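Local coordinates for protein putative acyl-CoA N-acyltransferase (Klebsiella pneumoniae subsp. pneumoniae, PDB 3LOD) that probably transfers an acyl group from acyl-CoA to an acceptor, as a putative N-acyltransferase of the GNAT family, at residues H109-E114 against N129-R134; C135-Y140 against S146-K151. One frame throughout, in Å; residues are numbered along the deposited sequence.

Contacts 1 and 2 lie side by side, their centres about 8 Å apart, at the end of the mixed sheet built from the C-terminal strands of this GNAT-family chain. They come in series: contact 1 closes at R134, and contact 2 opens at the next residue. Strand 146-152 ties them together, since it runs antiparallel between strands 110-116 and 132-134. Contact 1 therefore reaches across this middle strand, whereas contact 2 lays the loop that follows strand 132-134 against strand 146-152. They touch at several points, among them E114 OE2, probably hydrogen-bonded to S146 OG, and L113 N, probably hydrogen-bonded to M149 O. Together they reflect a strand order in which the last strand in sequence is inserted between the two before it.

Contact 1. Residues H109-E114 against N129-R134; sequences HTLRLE and NGYQTR
Y131 lays its ring against L111 and L113, two leucines on the same side of strand 110-116. Each leucine crosses the tyrosine at a slant, and L113 CD2 stands 3.9 Å from Y131 CD1. Further along the ring, Y131 CE1 lies 4.0 Å from L111 CB, and the phenol oxygen Y131 OH comes to 3.2 Å from L111 CD1. A first torsion of -71° sets CG of Y131 anti to its own carbonyl carbon and carries the ring toward strand 110-116. The hydroxyl has its polar partner on helix 91-104, a hydrogen bond to E100 OE2, while M77 and L96 also touch the tyrosine.

On the other side of the sheet R112 and R134 come together. R112 NH2 lies over one face of the R134 guanidinium, 4.2 Å from R134 NH1. E150 of the intervening strand makes long, weak ion pairs with both R112 NE and R134 NE, and its carboxylate probably draws the two guanidinium groups to one place.

No hydrogen bond joins the two segments, as expected of strands separated by a third; the nearest CA atoms, those of R112 and Y131, are 8.2 Å apart. Just before the tyrosine, G130 has positive phi and is the C' residue of a Schellman motif that ends helix 120-128. The chemistry thus differs on the two sides of the sheet: apolar packing with one anchored hydroxyl beneath helix 91-104, and on the other two arginines probably drawn loosely to one glutamate.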
loop_
_atom_site.group_PDB
_atom_site.type_symbol
_atom_site.label_atom_id
_atom_site.label_comp_id
_atom_site.label_asym_id
_atom_site.label_seq_id
_atom_site.Cartn_x
_atom_site.Cartn_y
_atom_site.Cartn_z
ATOM N N HIS A 109 6.259 -1.542 -14.234
ATOM C CA HIS A 109 7.687 -1.583 -14.144
ATOM C C HIS A 109 8.317 -0.762 -12.999
ATOM O O HIS A 109 9.492 -0.969 -12.639
ATOM C CB HIS A 109 8.227 -1.137 -15.493
ATOM C CG HIS A 109 7.759 0.228 -15.914
ATOM N ND1 HIS A 109 8.173 1.392 -15.291
ATOM C CD2 HIS A 109 6.952 0.620 -16.926
ATOM C CE1 HIS A 109 7.637 2.436 -15.905
ATOM N NE2 HIS A 109 6.885 1.991 -16.893
ATOM N N THR A 110 7.571 0.184 -12.448
ATOM C CA THR A 110 8.101 1.040 -11.379
ATOM C C THR A 110 6.941 1.303 -10.446
ATOM O O THR A 110 5.818 1.644 -10.908
ATOM C CB THR A 110 8.552 2.361 -11.933
ATOM O OG1 THR A 110 9.581 2.138 -12.910
ATOM C CG2 THR A 110 9.123 3.209 -10.879
ATOM N N LEU A 111 7.186 1.102 -9.144
ATOM C CA LEU A 111 6.218 1.478 -8.128
ATOM C C LEU A 111 6.659 2.693 -7.432
ATOM O O LEU A 111 7.783 2.726 -7.003
ATOM C CB LEU A 111 6.132 0.417 -7.066
ATOM C CG LEU A 111 4.984 -0.509 -7.274
ATOM C CD1 LEU A 111 4.872 -1.260 -5.982
ATOM C CD2 LEU A 111 3.707 0.314 -7.606
ATOM N N ARG A 112 5.773 3.662 -7.259
ATOM C CA ARG A 112 6.099 4.835 -6.472
ATOM C C ARG A 112 5.113 5.011 -5.364
ATOM O O ARG A 112 3.993 4.519 -5.477
ATOM C CB ARG A 112 5.953 6.067 -7.328
ATOM C CG ARG A 112 6.581 5.912 -8.601
ATOM C CD ARG A 112 5.721 6.547 -9.626
ATOM N NE ARG A 112 6.625 7.266 -10.472
ATOM C CZ ARG A 112 6.223 8.102 -11.404
ATOM N NH1 ARG A 112 4.906 8.251 -11.606
ATOM N NH2 ARG A 112 7.142 8.726 -12.152
ATOM N N LEU A 113 5.484 5.782 -4.329
ATOM C CA LEU A 113 4.521 6.078 -3.286
ATOM C C LEU A 113 4.819 7.427 -2.682
ATOM O O LEU A 113 5.970 7.884 -2.717
ATOM C CB LEU A 113 4.526 4.963 -2.183
ATOM C CG LEU A 113 5.898 4.837 -1.532
ATOM C CD1 LEU A 113 6.012 5.808 -0.354
ATOM C CD2 LEU A 113 6.275 3.439 -1.116
ATOM N N GLU A 114 3.781 8.041 -2.115
ATOM C CA GLU A 114 3.894 9.221 -1.259
ATOM C C GLU A 114 3.376 8.808 0.143
ATOM O O GLU A 114 2.311 8.220 0.239
ATOM C CB GLU A 114 3.040 10.357 -1.866
ATOM C CG GLU A 114 3.045 11.735 -1.138
ATOM C CD GLU A 114 2.273 11.780 0.211
ATOM O OE1 GLU A 114 1.064 11.402 0.300
ATOM O OE2 GLU A 114 2.898 12.229 1.207
ATOM N N ASN A 129 13.145 -2.599 1.827
ATOM C CA ASN A 129 12.834 -3.383 0.616
ATOM C C ASN A 129 13.047 -2.667 -0.718
ATOM O O ASN A 129 12.331 -2.897 -1.700
ATOM C CB ASN A 129 11.458 -4.039 0.715
ATOM C CG ASN A 129 11.313 -4.880 1.976
ATOM O OD1 ASN A 129 10.720 -4.440 2.969
ATOM N ND2 ASN A 129 11.883 -6.078 1.960
ATOM N N GLY A 130 14.039 -1.800 -0.749
ATOM C CA GLY A 130 14.541 -1.308 -2.001
ATOM C C GLY A 130 13.896 -0.072 -2.532
ATOM O O GLY A 130 14.251 0.347 -3.611
ATOM N N TYR A 131 12.949 0.512 -1.810
ATOM C CA TYR A 131 12.407 1.805 -2.234
ATOM C C TYR A 131 13.412 2.877 -1.911
ATOM O O TYR A 131 14.093 2.759 -0.915
ATOM C CB TYR A 131 11.072 2.112 -1.549
ATOM C CG TYR A 131 10.004 1.231 -2.082
ATOM C CD1 TYR A 131 9.102 1.683 -3.054
ATOM C CD2 TYR A 131 9.918 -0.092 -1.667
ATOM C CE1 TYR A 131 8.089 0.808 -3.606
ATOM C CE2 TYR A 131 8.932 -0.958 -2.195
ATOM C CZ TYR A 131 8.037 -0.497 -3.166
ATOM O OH TYR A 131 7.120 -1.393 -3.654
ATOM N N GLN A 132 13.508 3.910 -2.742
ATOM C CA GLN A 132 14.461 4.984 -2.513
ATOM C C GLN A 132 13.781 6.325 -2.599
ATOM O O GLN A 132 12.864 6.497 -3.394
ATOM C CB GLN A 132 15.548 4.952 -3.564
ATOM C CG GLN A 132 16.104 3.582 -3.892
ATOM C CD GLN A 132 17.584 3.636 -4.082
ATOM O OE1 GLN A 132 18.074 3.355 -5.158
ATOM N NE2 GLN A 132 18.310 4.043 -3.043
ATOM N N THR A 133 14.225 7.290 -1.801
ATOM C CA THR A 133 13.565 8.590 -1.828
ATOM C C THR A 133 13.707 9.220 -3.224
ATOM O O THR A 133 14.661 8.928 -3.983
ATOM C CB THR A 133 14.114 9.552 -0.739
ATOM O OG1 THR A 133 15.535 9.476 -0.741
ATOM C CG2 THR A 133 13.656 9.165 0.645
ATOM N N ARG A 134 12.750 10.064 -3.587
ATOM C CA ARG A 134 12.813 10.757 -4.866
ATOM C C ARG A 134 11.969 12.031 -4.733
ATOM O O ARG A 134 11.398 12.294 -3.676
ATOM C CB ARG A 134 12.282 9.856 -5.973
ATOM C CG ARG A 134 10.806 9.930 -6.058
ATOM C CD ARG A 134 10.243 8.943 -6.977
ATOM N NE ARG A 134 10.585 9.376 -8.316
ATOM C CZ ARG A 134 9.946 10.329 -8.993
ATOM N NH1 ARG A 134 10.360 10.650 -10.196
ATOM N NH2 ARG A 134 8.893 10.959 -8.465
#

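Contact 2. Residues C135-Y140 against S146-K151; sequences CAFAPY and SVFMEK
The ring of F148 has the backbone of A136 over one face and Y140 at its edge. A136 CA sits almost above the ring centre, 3.5 Å from the F148 centroid and 9° off the normal, a CH-pi contact. A136 N lies over the same face, 3.3 Å from F148 CD2, and the methyl adds A136 CB at 3.8 Å from F148 CE2. At the rim, Y140 CB approaches F148 CE1 to 3.6 Å, with the two ring planes inclined to each other.

F137 completes the aromatic cluster. F148 turns its edge toward the F137 face in an offset edge-to-face pair, with planes at 71° and F137 CE1 3.6 Å from F148 CD1. A chi1 of 47° places CG of F137 between its backbone N and carbonyl carbon, which brings the ring back toward the strand. F137-Y140 form a type VI beta turn, with a cis A138-P139 peptide and a hydrogen bond from Y140 N to F137 O (2.7 Å).

Between these two segments the cohesion is dispersion and CH-pi, centred on F148, while a polar anchor of the loop, the hydrogen bond of Y140 OH to E76, lies elsewhere on the sheet, on strand 74-82.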
loop_
_atom_site.group_PDB
_atom_site.type_symbol
_atom_site.label_atom_id
_atom_site.label_comp_id
_atom_site.label_asym_id
_atom_site.label_seq_id
_atom_site.Cartn_x
_atom_site.Cartn_y
_atom_site.Cartn_z
ATOM N N CYS A 135 11.908 12.829 -5.795
ATOM C CA CYS A 135 11.084 14.049 -5.826
ATOM C C CYS A 135 9.620 13.727 -6.049
ATOM O O CYS A 135 9.299 12.650 -6.529
ATOM C CB CYS A 135 11.493 14.945 -7.012
ATOM S SG CYS A 135 13.168 14.764 -7.522
ATOM N N ALA A 136 8.765 14.713 -5.785
ATOM C CA ALA A 136 7.370 14.741 -6.238
ATOM C C ALA A 136 7.136 14.173 -7.642
ATOM O O ALA A 136 7.955 14.378 -8.521
ATOM C CB ALA A 136 6.867 16.172 -6.185
ATOM N N PHE A 137 6.018 13.468 -7.836
ATOM C CA PHE A 137 5.568 13.004 -9.155
ATOM C C PHE A 137 4.093 13.315 -9.248
ATOM O O PHE A 137 3.435 13.484 -8.226
ATOM C CB PHE A 137 5.806 11.493 -9.351
ATOM C CG PHE A 137 5.352 10.604 -8.171
ATOM C CD1 PHE A 137 6.213 10.280 -7.166
ATOM C CD2 PHE A 137 4.095 10.069 -8.126
ATOM C CE1 PHE A 137 5.818 9.468 -6.088
ATOM C CE2 PHE A 137 3.686 9.269 -7.049
ATOM C CZ PHE A 137 4.540 8.965 -6.043
ATOM N N ALA A 138 3.566 13.397 -10.458
ATOM C CA ALA A 138 2.147 13.669 -10.658
ATOM C C ALA A 138 1.398 12.656 -9.825
ATOM O O ALA A 138 1.859 11.531 -9.716
ATOM C CB ALA A 138 1.769 13.542 -12.168
ATOM N N PRO A 139 0.274 13.048 -9.189
ATOM C CA PRO A 139 -0.252 14.412 -9.173
ATOM C C PRO A 139 0.114 15.171 -7.894
ATOM O O PRO A 139 -0.715 15.919 -7.394
ATOM C CB PRO A 139 -1.768 14.172 -9.212
ATOM C CG PRO A 139 -1.951 12.937 -8.364
ATOM C CD PRO A 139 -0.666 12.109 -8.533
ATOM N N TYR A 140 1.316 14.989 -7.353
ATOM C CA TYR A 140 1.671 15.717 -6.139
ATOM C C TYR A 140 2.623 16.834 -6.457
ATOM O O TYR A 140 3.475 16.694 -7.339
ATOM C CB TYR A 140 2.283 14.812 -5.067
ATOM C CG TYR A 140 1.421 13.620 -4.649
ATOM C CD1 TYR A 140 0.194 13.794 -3.964
ATOM C CD2 TYR A 140 1.836 12.320 -4.925
ATOM C CE1 TYR A 140 -0.591 12.676 -3.589
ATOM C CE2 TYR A 140 1.067 11.232 -4.560
ATOM C CZ TYR A 140 -0.128 11.407 -3.894
ATOM O OH TYR A 140 -0.843 10.298 -3.568
ATOM N N SER A 146 6.127 15.655 2.577
ATOM C CA SER A 146 5.746 14.356 2.080
ATOM C C SER A 146 7.095 13.707 1.836
ATOM O O SER A 146 8.143 14.411 1.746
ATOM C CB SER A 146 5.045 14.501 0.743
ATOM O OG SER A 146 3.711 14.915 0.912
ATOM N N VAL A 147 7.081 12.382 1.747
ATOM C CA VAL A 147 8.238 11.605 1.282
ATOM C C VAL A 147 7.751 10.793 0.096
ATOM O O VAL A 147 6.732 10.096 0.185
ATOM C CB VAL A 147 8.768 10.637 2.361
ATOM C CG1 VAL A 147 10.070 10.014 1.944
ATOM C CG2 VAL A 147 8.968 11.379 3.647
ATOM N N PHE A 148 8.462 10.930 -1.014
ATOM C CA PHE A 148 8.184 10.191 -2.207
ATOM C C PHE A 148 9.246 9.149 -2.299
ATOM O O PHE A 148 10.404 9.454 -1.982
ATOM C CB PHE A 148 8.270 11.117 -3.394
ATOM C CG PHE A 148 7.340 12.278 -3.288
ATOM C CD1 PHE A 148 5.983 12.135 -3.623
ATOM C CD2 PHE A 148 7.805 13.525 -2.843
ATOM C CE1 PHE A 148 5.094 13.207 -3.521
ATOM C CE2 PHE A 148 6.928 14.605 -2.742
ATOM C CZ PHE A 148 5.561 14.437 -3.079
ATOM N N MET A 149 8.857 7.934 -2.728
ATOM C CA MET A 149 9.785 6.803 -2.866
ATOM C C MET A 149 9.453 5.982 -4.102
ATOM O O MET A 149 8.321 5.962 -4.565
ATOM C CB MET A 149 9.790 5.918 -1.575
ATOM C CG MET A 149 9.798 6.687 -0.214
ATOM S SD MET A 149 10.129 5.640 1.284
ATOM C CE MET A 149 11.830 5.240 0.804
ATOM N N GLU A 150 10.430 5.311 -4.694
ATOM C CA GLU A 150 10.085 4.375 -5.731
ATOM C C GLU A 150 11.067 3.252 -5.809
ATOM O O GLU A 150 12.085 3.285 -5.166
ATOM C CB GLU A 150 9.915 5.047 -7.093
ATOM C CG GLU A 150 11.206 5.646 -7.728
ATOM C CD GLU A 150 11.061 5.970 -9.240
ATOM O OE1 GLU A 150 12.038 5.710 -10.000
ATOM O OE2 GLU A 150 9.970 6.466 -9.656
ATOM N N LYS A 151 10.726 2.267 -6.620
ATOM C CA LYS A 151 11.443 1.030 -6.718
ATOM C C LYS A 151 11.198 0.449 -8.131
ATOM O O LYS A 151 10.048 0.347 -8.558
ATOM C CB LYS A 151 10.856 0.073 -5.701
ATOM C CG LYS A 151 11.556 -1.243 -5.685
ATOM C CD LYS A 151 10.819 -2.226 -4.837
ATOM C CE LYS A 151 11.583 -3.504 -4.847
ATOM N NZ LYS A 151 11.087 -4.391 -3.794
#